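Local structure of naphthalene dioxygenase large subunit (Rhodococcus sp., 2B1X) at residues R38-F42 against Y65-D69; P144-L148 against G157-A163. The protein is the large subunit of a Rieske-type dioxygenase, carrying a [2Fe-2S] cluster in one domain and an iron ion in the other. All coordinates share one frame; numbering follows the deposited sequence.

Contact 1 of 2, residues R38-F42 against Y65-D69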
ATOM      1  N   ARG A  38     -22.718  -0.892  -3.265  1.00 10.44           N
ATOM      2  CA  ARG A  38     -22.373   0.245  -4.114  1.00 11.37           C
ATOM      3  C   ARG A  38     -23.487   0.516  -5.115  1.00 11.39           C
ATOM      4  O   ARG A  38     -23.867   1.653  -5.320  1.00 11.00           O
ATOM      5  CB  ARG A  38     -21.045  -0.028  -4.864  1.00 10.70           C
ATOM      6  CG  ARG A  38     -20.644   1.033  -5.872  1.00 11.74           C
ATOM      7  CD  ARG A  38     -19.407   0.656  -6.730  1.00 12.68           C
ATOM      8  NE  ARG A  38     -18.139   0.685  -5.972  1.00 11.38           N
ATOM      9  CZ  ARG A  38     -17.443  -0.396  -5.602  1.00 13.43           C
ATOM     10  NH1 ARG A  38     -17.859  -1.614  -5.901  1.00 12.41           N
ATOM     11  NH2 ARG A  38     -16.288  -0.246  -4.937  1.00 14.99           N
ATOM     12  N   GLU A  39     -23.996  -0.530  -5.757  1.00 11.85           N
ATOM     13  CA  GLU A  39     -25.101  -0.339  -6.681  1.00 14.01           C
ATOM     14  C   GLU A  39     -26.447  -0.165  -5.943  1.00 14.16           C
ATOM     15  O   GLU A  39     -27.223   0.771  -6.222  1.00 14.23           O
ATOM     16  CB  GLU A  39     -25.177  -1.536  -7.618  1.00 15.09           C
ATOM     17  CG  GLU A  39     -26.281  -1.440  -8.666  1.00 21.42           C
ATOM     18  CD  GLU A  39     -26.516  -2.763  -9.371  1.00 29.85           C
ATOM     19  OE1 GLU A  39     -25.650  -3.151 -10.193  1.00 34.19           O
ATOM     20  OE2 GLU A  39     -27.559  -3.415  -9.092  1.00 35.05           O
ATOM     21  N   ARG A  40     -26.735  -1.072  -5.015  1.00 13.60           N
ATOM     22  CA  ARG A  40     -28.079  -1.179  -4.481  1.00 13.65           C
ATOM     23  C   ARG A  40     -28.394  -0.122  -3.453  1.00 13.46           C
ATOM     24  O   ARG A  40     -29.553   0.295  -3.358  1.00 13.30           O
ATOM     25  CB  ARG A  40     -28.367  -2.578  -3.966  1.00 14.13           C
ATOM     26  CG  ARG A  40     -28.369  -3.543  -5.112  1.00 15.29           C
ATOM     27  CD  ARG A  40     -29.270  -4.695  -4.997  1.00 20.35           C
ATOM     28  NE  ARG A  40     -29.189  -5.510  -6.212  1.00 23.03           N
ATOM     29  CZ  ARG A  40     -29.694  -6.730  -6.344  1.00 23.68           C
ATOM     30  NH1 ARG A  40     -30.338  -7.314  -5.320  1.00 21.37           N
ATOM     31  NH2 ARG A  40     -29.551  -7.348  -7.515  1.00 25.07           N
ATOM     32  N   ILE A  41     -27.380   0.343  -2.715  1.00 12.21           N
ATOM     33  CA  ILE A  41     -27.593   1.508  -1.846  1.00 12.85           C
ATOM     34  C   ILE A  41     -27.173   2.809  -2.519  1.00 12.37           C
ATOM     35  O   ILE A  41     -28.006   3.656  -2.731  1.00 11.18           O
ATOM     36  CB  ILE A  41     -26.909   1.353  -0.445  1.00 12.85           C
ATOM     37  CG1 ILE A  41     -27.853   0.626   0.525  1.00 13.71           C
ATOM     38  CG2 ILE A  41     -26.613   2.685   0.151  1.00 13.47           C
ATOM     39  CD1 ILE A  41     -27.904  -0.836   0.344  1.00 12.88           C
ATOM     40  N   PHE A  42     -25.895   2.929  -2.892  1.00 12.30           N
ATOM     41  CA  PHE A  42     -25.347   4.210  -3.339  1.00 12.57           C
ATOM     42  C   PHE A  42     -25.752   4.594  -4.751  1.00 12.70           C
ATOM     43  O   PHE A  42     -25.703   5.776  -5.118  1.00 12.86           O
ATOM     44  CB  PHE A  42     -23.829   4.307  -3.066  1.00 11.78           C
ATOM     45  CG  PHE A  42     -23.499   4.333  -1.589  1.00 12.55           C
ATOM     46  CD1 PHE A  42     -22.981   3.189  -0.950  1.00 11.22           C
ATOM     47  CD2 PHE A  42     -23.764   5.461  -0.820  1.00 11.09           C
ATOM     48  CE1 PHE A  42     -22.734   3.181   0.388  1.00 11.60           C
ATOM     49  CE2 PHE A  42     -23.503   5.479   0.551  1.00 10.23           C
ATOM     50  CZ  PHE A  42     -22.990   4.347   1.169  1.00 10.98           C
ATOM     51  N   TYR A  65     -18.829  13.554  -3.785  1.00 11.54           N
ATOM     52  CA  TYR A  65     -18.896  12.166  -4.279  1.00 12.53           C
ATOM     53  C   TYR A  65     -20.197  11.424  -4.043  1.00 12.41           C
ATOM     54  O   TYR A  65     -20.893  11.674  -3.044  1.00 13.97           O
ATOM     55  CB  TYR A  65     -17.799  11.314  -3.605  1.00 12.82           C
ATOM     56  CG  TYR A  65     -16.445  11.810  -3.889  1.00 13.07           C
ATOM     57  CD1 TYR A  65     -15.912  12.890  -3.211  1.00 14.04           C
ATOM     58  CD2 TYR A  65     -15.690  11.221  -4.913  1.00 15.32           C
ATOM     59  CE1 TYR A  65     -14.617  13.376  -3.519  1.00 14.90           C
ATOM     60  CE2 TYR A  65     -14.422  11.660  -5.191  1.00 16.31           C
ATOM     61  CZ  TYR A  65     -13.893  12.748  -4.502  1.00 16.95           C
ATOM     62  OH  TYR A  65     -12.633  13.194  -4.856  1.00 22.18           O
ATOM     63  N   ILE A  66     -20.492  10.493  -4.935  1.00 12.22           N
ATOM     64  CA  ILE A  66     -21.289   9.329  -4.579  1.00 12.72           C
ATOM     65  C   ILE A  66     -20.413   8.149  -4.861  1.00 12.96           C
ATOM     66  O   ILE A  66     -20.123   7.834  -6.028  1.00 13.72           O
ATOM     67  CB  ILE A  66     -22.659   9.270  -5.322  1.00 12.35           C
ATOM     68  CG1 ILE A  66     -23.456  10.575  -5.046  1.00 10.59           C
ATOM     69  CG2 ILE A  66     -23.431   8.049  -4.874  1.00 13.06           C
ATOM     70  CD1 ILE A  66     -24.833  10.697  -5.729  1.00 12.10           C
ATOM     71  N   SER A  67     -19.952   7.516  -3.780  1.00 13.16           N
ATOM     72  CA  SER A  67     -18.928   6.487  -3.849  1.00 13.02           C
ATOM     73  C   SER A  67     -17.744   6.966  -4.701  1.00 12.14           C
ATOM     74  O   SER A  67     -17.237   8.026  -4.446  1.00 11.62           O
ATOM     75  CB  SER A  67     -19.508   5.133  -4.292  1.00 12.59           C
ATOM     76  OG  SER A  67     -20.557   4.766  -3.385  1.00 15.13           O
ATOM     77  N   GLU A  68     -17.308   6.193  -5.690  1.00 12.06           N
ATOM     78  CA  GLU A  68     -16.173   6.574  -6.510  1.00 12.55           C
ATOM     79  C   GLU A  68     -16.560   7.662  -7.530  1.00 13.54           C
ATOM     80  O   GLU A  68     -15.680   8.222  -8.213  1.00 15.88           O
ATOM     81  CB  GLU A  68     -15.608   5.335  -7.276  1.00 13.10           C
ATOM     82  CG  GLU A  68     -14.928   4.253  -6.423  1.00 10.48           C
ATOM     83  CD  GLU A  68     -15.907   3.322  -5.729  1.00 11.72           C
ATOM     84  OE1 GLU A  68     -17.098   3.288  -6.078  1.00 11.63           O
ATOM     85  OE2 GLU A  68     -15.482   2.609  -4.802  1.00 12.51           O
ATOM     86  N   ASP A  69     -17.852   7.940  -7.719  1.00 13.68           N
ATOM     87  CA  ASP A  69     -18.208   8.970  -8.706  1.00 13.54           C
ATOM     88  C   ASP A  69     -17.990  10.368  -8.161  1.00 13.59           C
ATOM     89  O   ASP A  69     -18.438  10.699  -7.051  1.00 12.63           O
ATOM     90  CB  ASP A  69     -19.631   8.853  -9.201  1.00 13.57           C
ATOM     91  CG  ASP A  69     -19.781   7.758 -10.221  1.00 14.58           C
ATOM     92  OD1 ASP A  69     -19.176   7.871 -11.321  1.00 13.36           O
ATOM     93  OD2 ASP A  69     -20.466   6.742  -9.975  1.00 17.37           O
TER
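F42 and S67 meet at the buried end of this contact, and R38 and E68 close its more open end. S67 OG lies 3.3 Å from F42 CB and 3.5 Å from F42 CG. It comes at the F42 ring obliquely. On the ring itself, I41 CG2 sits over the centre of one face. Beside S67, the branch methyl of I66 touches the F42 backbone, with I66 CG2 3.2 Å from F42 O. W203 packs edge-to-face with F42, and P328 touches both F42 and S67, so this side is closed by the protein itself.

The segment 65-69 is the tip of a beta hairpin. A type II' turn from I66 to D69 joins strands 60-66 and 69-75, which belong to the Rieske domain. It meets R38 of helix 31-40 and F42, which follows in the chain.

At the partly exposed side a salt bridge joins R38 and E68. R38 grips E68 side-on with two nitrogens, one to each oxygen. R38 NE donates to E68 OE1 at 2.8 Å, and R38 NH2 donates to E68 OE2 at 3.0 Å. Both oxygens lie near the guanidinium plane. The carboxylate is turned 49° from that plane. OE1 is approached on its syn side, tilted out of the carboxylate plane, and OE2 from above it. A bend at chi3 (-72°) turns the end of R38 toward the glutamate. R38 NH1 has a second acidic partner in D35. G385 of the second subunit, another copy of this protein, packs on E68.

Contact 2 of 2, residues P144-L148 against G157-A163; sequences PMPNL and GSLDPHA
With chi1 at 175°, the M145 chain runs out opposite its own N, and a bend at chi2 (65°) then places SD. The sulfur lies 3.8 Å from L159 CD1 (M145 SD to L159 CD1), where the two side chains cross at about a right angle. M145 CG also packs on G157 CA, at 4.0 Å.

P146 and L159 lie side by side and point the same way. The proline ring reaches over the backbone beyond the strand, with P146 CG 3.4 Å from L159 O. P146 CB packs on P161 CD.

N147 carries the polar part. Its backbone forms both bonds of a hydrogen-bonded antiparallel pair with S158: N147 N gives to S158 O at 3.0 Å, and N147 O accepts from S158 N at 2.9 Å. Its side-chain amide reaches further along. N147 ND2 donates to D160 O at 2.8 Å, nearly straight (170°) and on a carbonyl lone pair. D160 O also accepts from A163 N. A water takes a bond from N147 ND2 and gives one to A163 O.

S158 OG accepts from D160 N in an ST turn and is also hydrogen-bonded to the backbone O of H44. D160 OD1 accepts from H162 N in an Asx turn. After L159, the type I turn D160-A163 carries the chain away from strand 154-158, the second strand of an antiparallel beta hairpin with 147-151.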
ATOM      1  N   PRO A 144     -25.321  15.469 -16.102  1.00 13.83           N
ATOM      2  CA  PRO A 144     -25.937  15.924 -14.864  1.00 14.01           C
ATOM      3  C   PRO A 144     -26.054  14.764 -13.875  1.00 14.15           C
ATOM      4  O   PRO A 144     -26.161  13.597 -14.284  1.00 13.11           O
ATOM      5  CB  PRO A 144     -27.345  16.387 -15.308  1.00 14.00           C
ATOM      6  CG  PRO A 144     -27.402  16.304 -16.775  1.00 14.58           C
ATOM      7  CD  PRO A 144     -26.287  15.393 -17.219  1.00 14.19           C
ATOM      8  N   MET A 145     -25.969  15.088 -12.594  1.00 14.30           N
ATOM      9  CA  MET A 145     -26.494  14.213 -11.534  1.00 14.99           C
ATOM     10  C   MET A 145     -27.947  13.870 -11.916  1.00 14.98           C
ATOM     11  O   MET A 145     -28.742  14.776 -12.140  1.00 15.85           O
ATOM     12  CB  MET A 145     -26.472  14.978 -10.205  1.00 15.11           C
ATOM     13  CG  MET A 145     -27.096  14.246  -8.995  1.00 16.10           C
ATOM     14  SD  MET A 145     -26.085  12.759  -8.619  1.00 18.01           S
ATOM     15  CE  MET A 145     -24.694  13.639  -7.834  1.00 16.81           C
ATOM     16  N   PRO A 146     -28.276  12.583 -12.032  1.00 15.08           N
ATOM     17  CA  PRO A 146     -29.607  12.161 -12.478  1.00 14.71           C
ATOM     18  C   PRO A 146     -30.716  12.763 -11.633  1.00 14.73           C
ATOM     19  O   PRO A 146     -31.718  13.156 -12.184  1.00 14.28           O
ATOM     20  CB  PRO A 146     -29.556  10.636 -12.327  1.00 14.54           C
ATOM     21  CG  PRO A 146     -28.099  10.303 -12.509  1.00 15.29           C
ATOM     22  CD  PRO A 146     -27.373  11.431 -11.807  1.00 15.29           C
ATOM     23  N   ASN A 147     -30.534  12.825 -10.316  1.00 14.46           N
ATOM     24  CA  ASN A 147     -31.484  13.493  -9.458  1.00 14.62           C
ATOM     25  C   ASN A 147     -30.753  14.417  -8.466  1.00 14.76           C
ATOM     26  O   ASN A 147     -29.879  13.973  -7.722  1.00 13.94           O
ATOM     27  CB  ASN A 147     -32.361  12.456  -8.734  1.00 14.68           C
ATOM     28  CG  ASN A 147     -33.788  12.457  -9.222  1.00 16.00           C
ATOM     29  OD1 ASN A 147     -34.430  13.494  -9.266  1.00 20.19           O
ATOM     30  ND2 ASN A 147     -34.296  11.297  -9.562  1.00 16.29           N
ATOM     31  N   LEU A 148     -31.095  15.700  -8.487  1.00 15.04           N
ATOM     32  CA  LEU A 148     -30.460  16.665  -7.592  1.00 14.81           C
ATOM     33  C   LEU A 148     -31.519  17.512  -6.913  1.00 15.53           C
ATOM     34  O   LEU A 148     -32.448  17.987  -7.566  1.00 16.06           O
ATOM     35  CB  LEU A 148     -29.492  17.579  -8.360  1.00 14.03           C
ATOM     36  CG  LEU A 148     -28.620  18.587  -7.571  1.00 14.20           C
ATOM     37  CD1 LEU A 148     -27.407  17.939  -6.922  1.00 12.60           C
ATOM     38  CD2 LEU A 148     -28.148  19.745  -8.494  1.00 15.17           C
ATOM     39  N   GLY A 157     -27.876  14.260  -3.830  1.00 12.32           N
ATOM     40  CA  GLY A 157     -28.003  13.689  -5.152  1.00 12.54           C
ATOM     41  C   GLY A 157     -28.303  12.217  -5.123  1.00 12.71           C
ATOM     42  O   GLY A 157     -27.992  11.489  -4.146  1.00 13.93           O
ATOM     43  N   SER A 158     -28.948  11.765  -6.179  1.00 12.55           N
ATOM     44  CA  SER A 158     -29.201  10.343  -6.350  1.00 12.78           C
ATOM     45  C   SER A 158     -28.803   9.955  -7.768  1.00 13.13           C
ATOM     46  O   SER A 158     -29.007  10.720  -8.726  1.00 12.83           O
ATOM     47  CB  SER A 158     -30.669   9.984  -6.065  1.00 12.73           C
ATOM     48  OG  SER A 158     -30.949   8.678  -6.565  1.00 13.07           O
ATOM     49  N   LEU A 159     -28.232   8.768  -7.896  1.00 13.28           N
ATOM     50  CA  LEU A 159     -27.848   8.243  -9.203  1.00 13.64           C
ATOM     51  C   LEU A 159     -29.030   7.673 -10.005  1.00 14.65           C
ATOM     52  O   LEU A 159     -28.871   7.290 -11.181  1.00 14.83           O
ATOM     53  CB  LEU A 159     -26.761   7.177  -9.003  1.00 13.32           C
ATOM     54  CG  LEU A 159     -25.310   7.607  -9.237  1.00 14.49           C
ATOM     55  CD1 LEU A 159     -25.048   9.142  -9.343  1.00 12.25           C
ATOM     56  CD2 LEU A 159     -24.322   6.903  -8.312  1.00 12.60           C
ATOM     57  N   ASP A 160     -30.195   7.590  -9.361  1.00 14.85           N
ATOM     58  CA  ASP A 160     -31.376   6.940  -9.917  1.00 16.26           C
ATOM     59  C   ASP A 160     -32.348   8.009 -10.451  1.00 16.96           C
ATOM     60  O   ASP A 160     -32.869   8.835  -9.684  1.00 16.74           O
ATOM     61  CB  ASP A 160     -32.020   6.065  -8.830  1.00 16.77           C
ATOM     62  CG  ASP A 160     -33.296   5.361  -9.289  1.00 17.70           C
ATOM     63  OD1 ASP A 160     -33.704   5.458 -10.475  1.00 19.72           O
ATOM     64  OD2 ASP A 160     -33.935   4.651  -8.500  1.00 18.68           O
ATOM     65  N   PRO A 161     -32.531   8.048 -11.766  1.00 18.19           N
ATOM     66  CA  PRO A 161     -33.418   9.040 -12.379  1.00 19.07           C
ATOM     67  C   PRO A 161     -34.867   8.862 -11.943  1.00 19.80           C
ATOM     68  O   PRO A 161     -35.625   9.835 -12.000  1.00 20.34           O
ATOM     69  CB  PRO A 161     -33.240   8.798 -13.896  1.00 18.69           C
ATOM     70  CG  PRO A 161     -32.615   7.514 -14.022  1.00 19.37           C
ATOM     71  CD  PRO A 161     -31.888   7.188 -12.766  1.00 17.66           C
ATOM     72  N   HIS A 162     -35.222   7.666 -11.471  1.00 21.15           N
ATOM     73  CA  HIS A 162     -36.604   7.340 -11.088  1.00 22.19           C
ATOM     74  C   HIS A 162     -36.808   7.293  -9.564  1.00 22.10           C
ATOM     75  O   HIS A 162     -37.808   6.769  -9.087  1.00 22.72           O
ATOM     76  CB  HIS A 162     -37.039   6.012 -11.722  1.00 23.06           C
ATOM     77  CG  HIS A 162     -36.826   5.954 -13.198  1.00 25.41           C
ATOM     78  ND1 HIS A 162     -37.444   6.822 -14.071  1.00 27.91           N
ATOM     79  CD2 HIS A 162     -36.041   5.151 -13.956  1.00 28.55           C
ATOM     80  CE1 HIS A 162     -37.062   6.551 -15.304  1.00 29.73           C
ATOM     81  NE2 HIS A 162     -36.205   5.545 -15.263  1.00 30.31           N
ATOM     82  N   ALA A 163     -35.859   7.851  -8.818  1.00 21.05           N
ATOM     83  CA  ALA A 163     -35.957   7.938  -7.374  1.00 20.33           C
ATOM     84  C   ALA A 163     -37.206   8.712  -6.957  1.00 20.21           C
ATOM     85  O   ALA A 163     -37.684   9.604  -7.681  1.00 19.76           O
ATOM     86  CB  ALA A 163     -34.740   8.599  -6.815  1.00 19.69           C
TER
HETATM   87  O   HOH W   1     -37.332  10.947  -9.879  1.00 39.17           O

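From the N terminus, the chain leaves helix 31-40, runs through strand 47-51 and enters strand 60-66. Contact 1 closes this loop of 22 residues. The chain then runs on through further strands of the Rieske region to 144-148, where contact 2 closes a shorter loop of eight residues, the end of a hairpin. The two loops follow in series and neither nest nor cross. In space contact 1 and contact 2 touch, and their centres are about 12 Å apart. I66 of contact 1 packs on M145 and L159 of contact 2. Together they tie helix 31-40, the sheet of strand 60-66 and the sheet of strands 147-151 and 154-158. Both also touch the second subunit.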